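Side-chain contacts in beta-N-acetylhexosaminidase (PDB 3RCN), which probably hydrolyses terminal non-reducing N-acetyl-D-hexosamine residues from N-acetyl-beta-D-hexosaminides: residues Glu78-Glu83 / Met166-Val171; Leu174-Thr177 / Arg183-Ile186; Thr426-Val431 / Leu475-Glu480; Pro258-Gly263 / Glu292-Val297; Leu45-Gly50 / Ala233-Ile238. One frame throughout, in Å; residues are numbered along the deposited sequence.

Contact 1: Glu78-Glu83 / Met166-Val171; sequences EAYRLE and MHKLNV
Asn170 ND2 is held by two acceptors, Glu78 OE2 across the contact and the backbone oxygen of Gly139. The bond from Asn170 ND2 to Glu78 OE2 measures 3.0 Å, with an N-H...O angle of 152°. It reaches the carboxylate on the syn side of OE2 and somewhat out of plane, although the carboxylate and amide planes lie only 19° apart. The other oxygens are taken as well: Glu78 OE1 forms a salt bridge with Arg141, and Asn170 OD1 accepts from the backbone N of Arg141. With both of its ends engaged, the amide has its orientation fixed, and Arg141 ties the acid and the amide into one network. Glu78 approaches with its chain extended beyond CG, which carries the carboxylate across to the loop.

A second, looser meeting, with the two side chains crossing at about a right angle, involves Lys168 and Tyr80. Lys168 CE lies 4.0 Å from Tyr80 CE1, coming at the ring obliquely, and Lys168 NZ is also 4.0 Å from Tyr80 OH. A bend at the last torsion of the lysine (chi4 73°) turns NZ to Thr104 OG1, which also bonds Tyr80 OH, so that one threonine joins the two polar ends. The ammonium makes a cation-pi contact with Trp483 too. Lys168, at positive phi, is where the chain leaves helix 154-166 in a Schellman motif. The arrangement is thus a buried polar junction between the lead-in to and first residue of strand 80-84, in the family 20 domain 2, and the helix-to-strand turn that leads into strand 171-178 of the catalytic alpha/beta barrel.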
# COMPACT_ATOMS: atom_id res chain seq x y z
N GLU A 78 -1.21 -16.92 24.60
CA GLU A 78 -1.60 -15.63 24.01
C GLU A 78 -1.73 -14.55 25.06
O GLU A 78 -2.15 -13.44 24.77
CB GLU A 78 -2.90 -15.74 23.21
CG GLU A 78 -2.78 -16.37 21.83
CD GLU A 78 -3.98 -16.06 20.94
OE1 GLU A 78 -5.13 -16.22 21.41
OE2 GLU A 78 -3.78 -15.66 19.76
N ALA A 79 -1.40 -14.88 26.30
CA ALA A 79 -1.58 -13.98 27.43
C ALA A 79 -0.26 -13.30 27.81
O ALA A 79 0.82 -13.87 27.63
CB ALA A 79 -2.18 -14.73 28.63
N TYR A 80 -0.34 -12.07 28.30
CA TYR A 80 0.86 -11.38 28.74
C TYR A 80 0.60 -10.50 29.96
O TYR A 80 -0.54 -10.17 30.28
CB TYR A 80 1.42 -10.51 27.61
CG TYR A 80 0.53 -9.33 27.35
CD1 TYR A 80 -0.51 -9.41 26.44
CD2 TYR A 80 0.70 -8.15 28.05
CE1 TYR A 80 -1.35 -8.36 26.21
CE2 TYR A 80 -0.14 -7.08 27.84
CZ TYR A 80 -1.16 -7.19 26.90
OH TYR A 80 -2.01 -6.14 26.67
N ARG A 81 1.68 -10.13 30.62
CA ARG A 81 1.65 -9.15 31.68
C ARG A 81 2.61 -8.03 31.28
O ARG A 81 3.70 -8.31 30.76
CB ARG A 81 2.08 -9.81 32.99
CG ARG A 81 1.70 -9.04 34.23
CD ARG A 81 1.89 -9.91 35.47
NE ARG A 81 3.25 -10.43 35.56
CZ ARG A 81 3.57 -11.72 35.44
NH1 ARG A 81 2.62 -12.62 35.24
NH2 ARG A 81 4.84 -12.11 35.53
N LEU A 82 2.22 -6.78 31.49
CA LEU A 82 3.10 -5.65 31.13
C LEU A 82 3.36 -4.71 32.30
O LEU A 82 2.44 -4.16 32.91
CB LEU A 82 2.56 -4.90 29.90
CG LEU A 82 3.06 -3.49 29.60
CD1 LEU A 82 4.56 -3.39 29.71
CD2 LEU A 82 2.61 -3.07 28.22
N GLU A 83 4.63 -4.52 32.59
CA GLU A 83 5.03 -3.80 33.79
C GLU A 83 5.98 -2.65 33.48
O GLU A 83 7.01 -2.85 32.82
CB GLU A 83 5.69 -4.78 34.77
CG GLU A 83 6.05 -4.18 36.10
CD GLU A 83 4.84 -3.64 36.83
OE1 GLU A 83 3.76 -4.28 36.73
OE2 GLU A 83 4.97 -2.58 37.48
N MSE A 166 -2.49 -5.21 15.02
CA MSE A 166 -2.52 -4.11 15.98
C MSE A 166 -3.78 -4.18 16.83
O MSE A 166 -3.82 -3.68 17.96
CB MSE A 166 -2.42 -2.76 15.26
CG MSE A 166 -2.37 -1.56 16.19
SE MSE A 166 -4.13 -0.78 16.55
CE MSE A 166 -4.14 0.60 15.10
N HIS A 167 -4.81 -4.80 16.29
CA HIS A 167 -6.05 -5.04 17.03
C HIS A 167 -6.10 -6.42 17.71
O HIS A 167 -7.11 -6.78 18.32
CB HIS A 167 -7.26 -4.83 16.12
CG HIS A 167 -7.46 -3.41 15.70
ND1 HIS A 167 -6.85 -2.87 14.59
CD2 HIS A 167 -8.17 -2.41 16.27
CE1 HIS A 167 -7.20 -1.60 14.48
NE2 HIS A 167 -8.00 -1.30 15.48
N LYS A 168 -4.99 -7.15 17.62
CA LYS A 168 -4.84 -8.46 18.23
C LYS A 168 -5.74 -9.52 17.61
O LYS A 168 -6.05 -10.51 18.24
CB LYS A 168 -5.11 -8.38 19.73
CG LYS A 168 -4.08 -7.56 20.55
CD LYS A 168 -4.43 -7.56 22.05
CE LYS A 168 -3.32 -7.01 22.95
NZ LYS A 168 -3.15 -5.53 22.86
N LEU A 169 -6.14 -9.31 16.36
CA LEU A 169 -6.85 -10.31 15.58
C LEU A 169 -5.84 -11.35 15.13
O LEU A 169 -4.77 -10.99 14.64
CB LEU A 169 -7.54 -9.67 14.37
CG LEU A 169 -8.63 -8.67 14.77
CD1 LEU A 169 -9.06 -7.79 13.61
CD2 LEU A 169 -9.83 -9.37 15.37
N ASN A 170 -6.14 -12.62 15.41
CA ASN A 170 -5.29 -13.74 15.00
C ASN A 170 -5.65 -14.59 13.76
O ASN A 170 -4.90 -15.48 13.40
CB ASN A 170 -4.97 -14.64 16.19
CG ASN A 170 -6.18 -15.32 16.74
OD1 ASN A 170 -7.28 -15.22 16.18
ND2 ASN A 170 -6.01 -16.03 17.85
N VAL A 171 -6.78 -14.33 13.10
CA VAL A 171 -7.11 -15.15 11.94
C VAL A 171 -7.53 -14.33 10.74
O VAL A 171 -8.35 -13.42 10.85
CB VAL A 171 -8.24 -16.23 12.21
CG1 VAL A 171 -8.56 -17.00 10.94
CG2 VAL A 171 -7.82 -17.21 13.27

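Contact 2: Leu174-Thr177 / Arg183-Ile186; sequences LHLT and RMQI
Leu176 gives up more surface here than any other residue, and it meets Arg183 and Met184 with both its backbone and its side chain. Arg183 N donates to Leu176 O over 2.9 Å, with the donor almost on the extension of the carbonyl bond (C=O...N angle 176°). Beside this bond the isobutyl group packs against the base of the two partners: Leu176 CD2 lies 4.3 Å from Arg183 CB, and Leu176 CD1 lies 4.4 Å from Met184 CB. Of its side chain, Arg183 brings just the aliphatic start to the leucine. A bend at its second torsion (chi2 -50°) leads the guanidinium off from the leucine, where NE bonds the backbone oxygen of Val147 and NH1 that of Gly219. Met184, modelled as selenomethionine, likewise touches with CB, while its extended chain runs on to Val301 and Ile304 of helix 288-304. Leu176 also packs against Pro242 of strand 239-243. The single backbone bond continues the antiparallel pairing of strands 171-178 and 181-182, in which the chain folds back on itself. This is a short hairpin excursion at the C-terminal end of a parallel strand, built into the alpha/beta barrel of the family 20 catalytic domain.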
# COMPACT_ATOMS: atom_id res chain seq x y z
N LEU A 174 -8.98 -15.88 3.89
CA LEU A 174 -8.66 -15.26 2.62
C LEU A 174 -9.49 -15.88 1.51
O LEU A 174 -9.19 -16.97 1.06
CB LEU A 174 -7.19 -15.51 2.32
CG LEU A 174 -6.51 -14.54 1.37
CD1 LEU A 174 -6.75 -13.13 1.84
CD2 LEU A 174 -5.02 -14.83 1.31
N HIS A 175 -10.48 -15.16 1.00
CA HIS A 175 -11.41 -15.80 0.09
C HIS A 175 -10.83 -15.56 -1.30
O HIS A 175 -10.97 -14.48 -1.87
CB HIS A 175 -12.77 -15.13 0.29
CG HIS A 175 -13.85 -15.59 -0.64
ND1 HIS A 175 -14.58 -16.74 -0.42
CD2 HIS A 175 -14.36 -15.04 -1.76
CE1 HIS A 175 -15.47 -16.89 -1.38
NE2 HIS A 175 -15.36 -15.87 -2.21
N LEU A 176 -10.24 -16.61 -1.86
CA LEU A 176 -9.34 -16.47 -3.01
C LEU A 176 -9.95 -16.66 -4.38
O LEU A 176 -9.31 -16.37 -5.38
CB LEU A 176 -8.15 -17.43 -2.86
CG LEU A 176 -7.06 -17.09 -1.85
CD1 LEU A 176 -6.15 -18.30 -1.64
CD2 LEU A 176 -6.24 -15.88 -2.32
N THR A 177 -11.18 -17.15 -4.43
CA THR A 177 -11.75 -17.58 -5.71
C THR A 177 -13.26 -17.44 -5.67
O THR A 177 -13.88 -17.55 -4.61
CB THR A 177 -11.43 -19.07 -6.02
OG1 THR A 177 -12.21 -19.91 -5.17
CG2 THR A 177 -9.95 -19.40 -5.83
N ARG A 183 -7.75 -15.88 -7.82
CA ARG A 183 -6.55 -15.11 -7.47
C ARG A 183 -5.29 -15.91 -7.20
O ARG A 183 -4.23 -15.34 -6.93
CB ARG A 183 -6.82 -14.21 -6.27
CG ARG A 183 -8.00 -13.29 -6.42
CD ARG A 183 -7.97 -12.51 -7.70
NE ARG A 183 -9.20 -11.73 -7.85
CZ ARG A 183 -9.63 -11.26 -9.01
NH1 ARG A 183 -8.93 -11.50 -10.11
NH2 ARG A 183 -10.76 -10.56 -9.09
N MSE A 184 -5.37 -17.22 -7.25
CA MSE A 184 -4.20 -17.99 -6.86
C MSE A 184 -3.56 -18.76 -8.01
O MSE A 184 -4.19 -19.58 -8.67
CB MSE A 184 -4.52 -18.92 -5.69
CG MSE A 184 -3.29 -19.62 -5.18
SE MSE A 184 -3.68 -21.11 -4.00
CE MSE A 184 -1.84 -21.71 -3.71
N GLN A 185 -2.29 -18.49 -8.24
CA GLN A 185 -1.56 -19.14 -9.30
C GLN A 185 -1.32 -20.61 -8.96
O GLN A 185 -0.82 -20.93 -7.87
CB GLN A 185 -0.23 -18.43 -9.53
CG GLN A 185 0.80 -19.22 -10.28
CD GLN A 185 2.14 -18.50 -10.31
OE1 GLN A 185 2.53 -17.93 -11.33
NE2 GLN A 185 2.85 -18.53 -9.17
N ILE A 186 -1.73 -21.49 -9.88
CA ILE A 186 -1.52 -22.93 -9.73
C ILE A 186 -0.66 -23.40 -10.89
O ILE A 186 -0.99 -23.20 -12.06
CB ILE A 186 -2.85 -23.72 -9.76
CG1 ILE A 186 -3.81 -23.24 -8.68
CG2 ILE A 186 -2.58 -25.19 -9.56
CD1 ILE A 186 -3.34 -23.53 -7.28

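Contact 3: Thr426-Val431 / Leu475-Glu480; sequences TTLQAV and LSAISE
Leu428 is the first residue of 426-431 to reach the other helix, setting its CD1 methyl 3.8 Å from Ala477 CB. It stands at the start of helix 428-432, just behind Thr427, whose OG1 accepts from Ala430 N at 3.1 Å and so caps the N-terminus of that helix. The leucine carries CG opposite its own backbone N (chi1 -178°), which swings the branch across to the alanine, and the same side chain also rests on Leu498 of helix 491-508. One turn further on, Val431 is directed toward helix 474-483. Its CG1 lies 4.3 Å from Ala477 CB, on the same small methyl that Leu428 meets. Val431 packs against Ile478 as well, but their closest modelled carbons are too near to be reliable, so the details of that pair are doubtful. Ile478 packs further on Leu408, and Ala477 on Phe494. Between the two segments the chemistry is purely apolar: the contact rests on dispersion and the hiding of hydrocarbon surface, with the small Ala477 side chain touched by two larger ones. Directional hold comes from just beyond, where Glu480 OE2 bonds Tyr432 OH at the end of helix 428-432.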
# COMPACT_ATOMS: atom_id res chain seq x y z
N THR A 426 -25.88 -1.88 9.90
CA THR A 426 -25.07 -2.46 10.96
C THR A 426 -24.14 -1.37 11.47
O THR A 426 -23.16 -1.01 10.81
CB THR A 426 -24.19 -3.58 10.39
OG1 THR A 426 -25.00 -4.50 9.64
CG2 THR A 426 -23.43 -4.29 11.51
N THR A 427 -24.39 -0.91 12.69
CA THR A 427 -23.74 0.31 13.12
C THR A 427 -22.58 -0.00 14.05
O THR A 427 -22.38 -1.15 14.45
CB THR A 427 -24.73 1.22 13.87
OG1 THR A 427 -25.13 0.59 15.09
CG2 THR A 427 -25.96 1.48 13.01
N LEU A 428 -21.86 1.04 14.43
CA LEU A 428 -20.73 0.89 15.32
C LEU A 428 -21.18 0.37 16.68
O LEU A 428 -20.55 -0.51 17.26
CB LEU A 428 -20.00 2.23 15.49
CG LEU A 428 -18.76 2.14 16.37
CD1 LEU A 428 -17.73 1.19 15.76
CD2 LEU A 428 -18.18 3.52 16.55
N GLN A 429 -22.29 0.90 17.19
CA GLN A 429 -22.77 0.52 18.50
C GLN A 429 -23.38 -0.88 18.47
O GLN A 429 -23.11 -1.70 19.35
CB GLN A 429 -23.78 1.56 19.01
CG GLN A 429 -24.38 1.26 20.37
CD GLN A 429 -25.45 2.28 20.76
OE1 GLN A 429 -26.00 2.22 21.85
NE2 GLN A 429 -25.74 3.21 19.86
N ALA A 430 -24.18 -1.17 17.45
CA ALA A 430 -24.80 -2.48 17.31
C ALA A 430 -23.74 -3.58 17.33
O ALA A 430 -23.85 -4.56 18.06
CB ALA A 430 -25.62 -2.54 16.03
N VAL A 431 -22.70 -3.39 16.53
CA VAL A 431 -21.61 -4.34 16.42
C VAL A 431 -20.84 -4.47 17.73
O VAL A 431 -20.26 -5.53 18.01
CB VAL A 431 -20.66 -3.89 15.27
CG1 VAL A 431 -19.20 -4.11 15.63
CG2 VAL A 431 -21.03 -4.58 13.98
N LEU A 475 -14.52 -2.62 12.79
CA LEU A 475 -13.57 -3.67 13.11
C LEU A 475 -12.78 -3.39 14.40
O LEU A 475 -12.25 -4.30 15.04
CB LEU A 475 -12.62 -3.88 11.93
CG LEU A 475 -11.78 -5.15 11.96
CD1 LEU A 475 -12.67 -6.34 12.30
CD2 LEU A 475 -11.08 -5.37 10.62
N SER A 476 -12.69 -2.12 14.80
CA SER A 476 -12.02 -1.78 16.05
C SER A 476 -12.89 -2.20 17.23
O SER A 476 -12.39 -2.76 18.21
CB SER A 476 -11.73 -0.28 16.13
OG SER A 476 -10.83 0.13 15.12
N ALA A 477 -14.18 -1.91 17.14
CA ALA A 477 -15.13 -2.32 18.17
C ALA A 477 -15.25 -3.85 18.25
O ALA A 477 -15.28 -4.45 19.34
CB ALA A 477 -16.48 -1.69 17.89
N ILE A 478 -15.30 -4.48 17.08
CA ILE A 478 -15.29 -5.93 16.98
C ILE A 478 -14.04 -6.55 17.61
O ILE A 478 -14.13 -7.56 18.31
CB ILE A 478 -15.47 -6.38 15.50
CG1 ILE A 478 -16.93 -6.25 15.10
CG2 ILE A 478 -15.02 -7.80 15.30
CD1 ILE A 478 -17.16 -5.93 13.64
N SER A 479 -12.87 -5.96 17.38
CA SER A 479 -11.65 -6.52 17.95
C SER A 479 -11.74 -6.56 19.47
O SER A 479 -11.17 -7.45 20.11
CB SER A 479 -10.39 -5.75 17.51
OG SER A 479 -10.26 -4.50 18.19
N GLU A 480 -12.46 -5.60 20.05
CA GLU A 480 -12.66 -5.56 21.50
C GLU A 480 -13.63 -6.65 21.96
O GLU A 480 -13.39 -7.35 22.95
CB GLU A 480 -13.15 -4.18 21.96
CG GLU A 480 -13.32 -4.10 23.47
CD GLU A 480 -13.04 -2.71 24.05
OE1 GLU A 480 -11.93 -2.19 23.83
OE2 GLU A 480 -13.93 -2.16 24.73

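Contact 4: Pro258-Gly263 / Glu292-Val297; sequences PELGAG and EFYRNV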
# COMPACT_ATOMS: atom_id res chain seq x y z
N PRO A 258 -13.30 -25.46 -19.04
CA PRO A 258 -14.75 -25.66 -19.23
C PRO A 258 -15.26 -27.06 -18.88
O PRO A 258 -16.45 -27.22 -18.64
CB PRO A 258 -14.97 -25.37 -20.72
CG PRO A 258 -13.81 -24.54 -21.11
CD PRO A 258 -12.66 -25.01 -20.29
N GLU A 259 -14.36 -28.04 -18.87
CA GLU A 259 -14.72 -29.42 -18.55
C GLU A 259 -15.35 -29.49 -17.17
O GLU A 259 -16.17 -30.36 -16.90
CB GLU A 259 -13.48 -30.31 -18.59
CG GLU A 259 -12.50 -29.97 -19.70
CD GLU A 259 -11.50 -28.90 -19.30
OE1 GLU A 259 -11.53 -27.79 -19.88
OE2 GLU A 259 -10.66 -29.18 -18.42
N LEU A 260 -14.96 -28.57 -16.31
CA LEU A 260 -15.42 -28.55 -14.92
C LEU A 260 -16.90 -28.19 -14.78
O LEU A 260 -17.48 -28.33 -13.71
CB LEU A 260 -14.59 -27.56 -14.10
CG LEU A 260 -13.10 -27.86 -13.95
CD1 LEU A 260 -12.38 -26.75 -13.16
CD2 LEU A 260 -12.93 -29.22 -13.31
N GLY A 261 -17.48 -27.65 -15.85
CA GLY A 261 -18.89 -27.29 -15.85
C GLY A 261 -19.75 -28.21 -16.69
O GLY A 261 -19.25 -29.15 -17.32
N ALA A 262 -21.05 -27.93 -16.71
CA ALA A 262 -22.00 -28.71 -17.49
C ALA A 262 -21.88 -28.42 -18.98
O ALA A 262 -21.78 -29.33 -19.80
CB ALA A 262 -23.41 -28.42 -17.02
N GLY A 263 -21.91 -27.13 -19.31
CA GLY A 263 -21.78 -26.67 -20.68
C GLY A 263 -22.48 -25.33 -20.77
O GLY A 263 -23.11 -24.90 -19.80
N GLU A 292 -10.53 -34.80 -9.32
CA GLU A 292 -9.09 -34.89 -9.53
C GLU A 292 -8.47 -33.49 -9.67
O GLU A 292 -7.40 -33.20 -9.13
CB GLU A 292 -8.77 -35.75 -10.76
CG GLU A 292 -7.27 -35.88 -11.03
CD GLU A 292 -6.94 -35.97 -12.52
OE1 GLU A 292 -7.78 -36.50 -13.29
OE2 GLU A 292 -5.84 -35.50 -12.93
N PHE A 293 -9.18 -32.62 -10.39
CA PHE A 293 -8.72 -31.27 -10.61
C PHE A 293 -8.48 -30.58 -9.27
O PHE A 293 -7.41 -30.03 -9.02
CB PHE A 293 -9.76 -30.50 -11.42
CG PHE A 293 -9.30 -29.14 -11.86
CD1 PHE A 293 -9.49 -28.04 -11.04
CD2 PHE A 293 -8.68 -28.97 -13.08
CE1 PHE A 293 -9.06 -26.78 -11.43
CE2 PHE A 293 -8.26 -27.71 -13.48
CZ PHE A 293 -8.45 -26.62 -12.65
N TYR A 294 -9.48 -30.65 -8.40
CA TYR A 294 -9.42 -29.92 -7.15
C TYR A 294 -8.54 -30.57 -6.09
O TYR A 294 -8.16 -29.91 -5.13
CB TYR A 294 -10.82 -29.66 -6.63
CG TYR A 294 -11.46 -28.47 -7.29
CD1 TYR A 294 -12.25 -28.63 -8.42
CD2 TYR A 294 -11.25 -27.19 -6.81
CE1 TYR A 294 -12.82 -27.55 -9.04
CE2 TYR A 294 -11.82 -26.09 -7.42
CZ TYR A 294 -12.61 -26.28 -8.54
OH TYR A 294 -13.19 -25.21 -9.16
N ARG A 295 -8.22 -31.84 -6.25
CA ARG A 295 -7.23 -32.49 -5.39
C ARG A 295 -5.87 -31.95 -5.76
O ARG A 295 -5.04 -31.69 -4.89
CB ARG A 295 -7.20 -34.01 -5.56
CG ARG A 295 -8.39 -34.74 -5.02
CD ARG A 295 -8.11 -36.24 -5.08
NE ARG A 295 -9.24 -37.01 -4.62
CZ ARG A 295 -10.05 -37.68 -5.44
NH1 ARG A 295 -9.79 -37.67 -6.74
NH2 ARG A 295 -11.08 -38.37 -4.95
N ASN A 296 -5.65 -31.81 -7.06
CA ASN A 296 -4.42 -31.19 -7.55
C ASN A 296 -4.26 -29.73 -7.10
O ASN A 296 -3.16 -29.30 -6.75
CB ASN A 296 -4.31 -31.33 -9.07
CG ASN A 296 -4.04 -32.76 -9.50
OD1 ASN A 296 -3.39 -33.52 -8.78
ND2 ASN A 296 -4.53 -33.14 -10.67
N VAL A 297 -5.36 -28.98 -7.09
CA VAL A 297 -5.33 -27.63 -6.59
C VAL A 297 -5.01 -27.65 -5.10
O VAL A 297 -4.17 -26.88 -4.62
CB VAL A 297 -6.67 -26.90 -6.82
CG1 VAL A 297 -6.78 -25.68 -5.93
CG2 VAL A 297 -6.83 -26.52 -8.28
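This is an apolar, methyl-on-aromatic contact within the catalytic domain, where the long connection from strand 239-243 to helix 288-304 turns back and lays a leucine on that same helix. Leu260, at the end of the 3-10 turn 258-260, sets CD1 over the middle of one face of the Phe293 ring. The methyl carbon is 3.8 Å from the ring centroid and 13° off its normal, a well-centred CH-pi contact. The other branch works at the root of the ring, with Leu260 CD2 lying 3.9 Å from Phe293 CB. Phe293 has its ring opposite its own backbone N (chi1 -173°), projecting from the helix toward the turn, and the two side chains cross at about a right angle. Tyr294 joins from the next position along the helix, its CE1 lying 4.2 Å from Leu260 CD1 at an oblique approach. Around this group, Tyr189 stacks on the Phe293 ring and Tyr257 meets it at an inclined angle, while Leu260 is paired with Glu285 through its backbone. Since the leucine brings only methyl groups to these rings, the attraction is dispersive, with at most a faint electrostatic pull between C-H and the pi cloud, and its strength depends on the close fit over the ring face.

Contact 5: Leu45-Gly50 / Ala233-Ile238; sequences LTRALG and AADRHI. With GOL (glycerol), chain N; SO4 (sulfate ion), chain H.
Arg47 reaches from helix 39-53 toward the end of helix 223-235, bringing the edge of its guanidinium close to Arg236 and Asp235. The two guanidinium planes are turned 46° apart, and a water lies between them, accepting from Arg47 NH2 at 2.7 Å and from Arg236 NH2 at 3.2 Å. Bends at chi2 and chi3 (-140° and -54°) turn the Arg47 head into this position. Asp235 OD2 is 4.2 Å from Arg47 NH2, beyond a salt bridge, though the opposite charges probably still attract. From its other terminal nitrogen, Arg47 NH1 donates to O3 of a glycerol at 2.6 Å and, over a longer 3.3 Å, to O3 of a sulfate. The glycerol spans the gap, because its O1 gives a hydrogen bond of 2.8 Å to Asp235 O; Arg43 NE holds it too. Both small molecules probably come from the crystallisation liquor. Arg236 has its own anchor in a salt bridge from NE to Glu162. The contact thus joins the helix 39-53 of domain 2 to the Schellman-ended helix 223-235 of the catalytic domain, with helices 95-109 and 154-166 packing on Arg236 and the second subunit touching Arg47 and Asp235.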
# COMPACT_ATOMS: atom_id res chain seq x y z
N LEU A 45 9.32 -5.98 17.18
CA LEU A 45 9.33 -4.72 17.92
C LEU A 45 10.49 -3.83 17.48
O LEU A 45 10.31 -2.63 17.19
CB LEU A 45 9.44 -5.00 19.42
CG LEU A 45 9.25 -3.80 20.33
CD1 LEU A 45 7.86 -3.22 20.12
CD2 LEU A 45 9.47 -4.22 21.78
N THR A 46 11.68 -4.43 17.44
CA THR A 46 12.86 -3.76 16.93
C THR A 46 12.60 -3.10 15.58
O THR A 46 12.92 -1.94 15.38
CB THR A 46 14.04 -4.72 16.79
OG1 THR A 46 14.52 -5.07 18.09
CG2 THR A 46 15.17 -4.07 16.00
N ARG A 47 12.01 -3.84 14.65
CA ARG A 47 11.70 -3.28 13.34
C ARG A 47 10.66 -2.17 13.42
O ARG A 47 10.82 -1.12 12.79
CB ARG A 47 11.23 -4.37 12.38
CG ARG A 47 12.33 -5.31 11.93
CD ARG A 47 12.20 -5.64 10.46
NE ARG A 47 10.87 -6.15 10.13
CZ ARG A 47 10.50 -7.41 10.36
NH1 ARG A 47 11.37 -8.24 10.92
NH2 ARG A 47 9.28 -7.82 10.05
N ALA A 48 9.58 -2.38 14.17
CA ALA A 48 8.48 -1.42 14.16
C ALA A 48 8.84 -0.12 14.86
O ALA A 48 8.66 0.97 14.32
CB ALA A 48 7.26 -2.03 14.78
N LEU A 49 9.36 -0.27 16.07
CA LEU A 49 9.68 0.86 16.93
C LEU A 49 10.95 1.57 16.45
O LEU A 49 11.05 2.79 16.56
CB LEU A 49 9.84 0.38 18.37
CG LEU A 49 9.95 1.42 19.47
CD1 LEU A 49 8.70 2.29 19.52
CD2 LEU A 49 10.17 0.71 20.78
N GLY A 50 11.91 0.82 15.94
CA GLY A 50 13.09 1.41 15.34
C GLY A 50 12.71 2.32 14.18
O GLY A 50 13.21 3.44 14.06
N ALA A 233 2.05 -12.67 7.83
CA ALA A 233 1.04 -12.94 8.85
C ALA A 233 1.60 -13.75 10.04
O ALA A 233 1.23 -13.53 11.19
CB ALA A 233 -0.14 -13.64 8.25
N ALA A 234 2.51 -14.68 9.76
CA ALA A 234 3.03 -15.55 10.80
C ALA A 234 3.94 -14.77 11.76
O ALA A 234 3.97 -15.04 12.97
CB ALA A 234 3.75 -16.74 10.19
N ASP A 235 4.68 -13.81 11.21
CA ASP A 235 5.50 -12.93 12.05
C ASP A 235 4.61 -12.16 13.02
O ASP A 235 5.04 -11.79 14.11
CB ASP A 235 6.31 -11.95 11.20
CG ASP A 235 7.60 -12.57 10.65
OD1 ASP A 235 7.96 -13.70 11.06
OD2 ASP A 235 8.25 -11.88 9.81
N ARG A 236 3.39 -11.86 12.59
CA ARG A 236 2.38 -11.19 13.42
C ARG A 236 1.37 -12.12 14.12
O ARG A 236 0.32 -11.66 14.60
CB ARG A 236 1.70 -10.06 12.64
CG ARG A 236 2.65 -8.89 12.33
CD ARG A 236 2.41 -8.35 10.93
NE ARG A 236 3.41 -7.35 10.55
CZ ARG A 236 4.60 -7.63 10.03
NH1 ARG A 236 4.98 -8.88 9.83
NH2 ARG A 236 5.42 -6.64 9.70
N HIS A 237 1.60 -13.44 14.05
CA HIS A 237 0.78 -14.41 14.78
C HIS A 237 -0.65 -14.43 14.28
O HIS A 237 -1.61 -14.56 15.03
CB HIS A 237 0.86 -14.19 16.30
CG HIS A 237 2.21 -14.48 16.85
ND1 HIS A 237 2.63 -15.77 17.15
CD2 HIS A 237 3.27 -13.68 17.09
CE1 HIS A 237 3.87 -15.73 17.58
NE2 HIS A 237 4.29 -14.47 17.56
N ILE A 238 -0.77 -14.28 12.97
CA ILE A 238 -2.05 -14.42 12.32
C ILE A 238 -2.00 -15.69 11.47
O ILE A 238 -1.04 -15.92 10.72
CB ILE A 238 -2.34 -13.17 11.48
CG1 ILE A 238 -2.45 -11.95 12.40
CG2 ILE A 238 -3.59 -13.35 10.65
CD1 ILE A 238 -2.36 -10.62 11.69
C1 GOL N . 8.24 -12.60 14.28
O1 GOL N . 7.54 -12.13 15.41
C2 GOL N . 9.47 -11.75 13.97
O2 GOL N . 10.55 -12.56 13.54
C3 GOL N . 9.13 -10.72 12.89
O3 GOL N . 10.30 -10.15 12.37
S SO4 H . 15.36 -7.55 12.87
O1 SO4 H . 15.17 -6.14 12.59
O2 SO4 H . 15.86 -7.69 14.24
O3 SO4 H . 14.08 -8.24 12.73
O4 SO4 H . 16.30 -8.14 11.92
O HOH W 1 8.16 -6.35 8.05

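In the fold
Contacts 1 and 5 both join domain 2 to the catalytic domain and lie on one side of the chain's centre, about 12 Å apart between centres; they meet where Asn170 CB packs 3.5 Å from His237 O. Contact 3 adjoins contact 1 through His167, whose NE2 lies 3.2 Å from Ser476 OG. Contacts 2 and 4 form a second group inside the catalytic domain, with centres about 15 Å apart, linked where Ile186 CD1 approaches Val297 CG1 to 4.3 Å. Contacts 1 and 4, about 42 Å apart between centres, lie on opposite sides of the chain's centre. All five lie away from Glu316, the predicted proton donor.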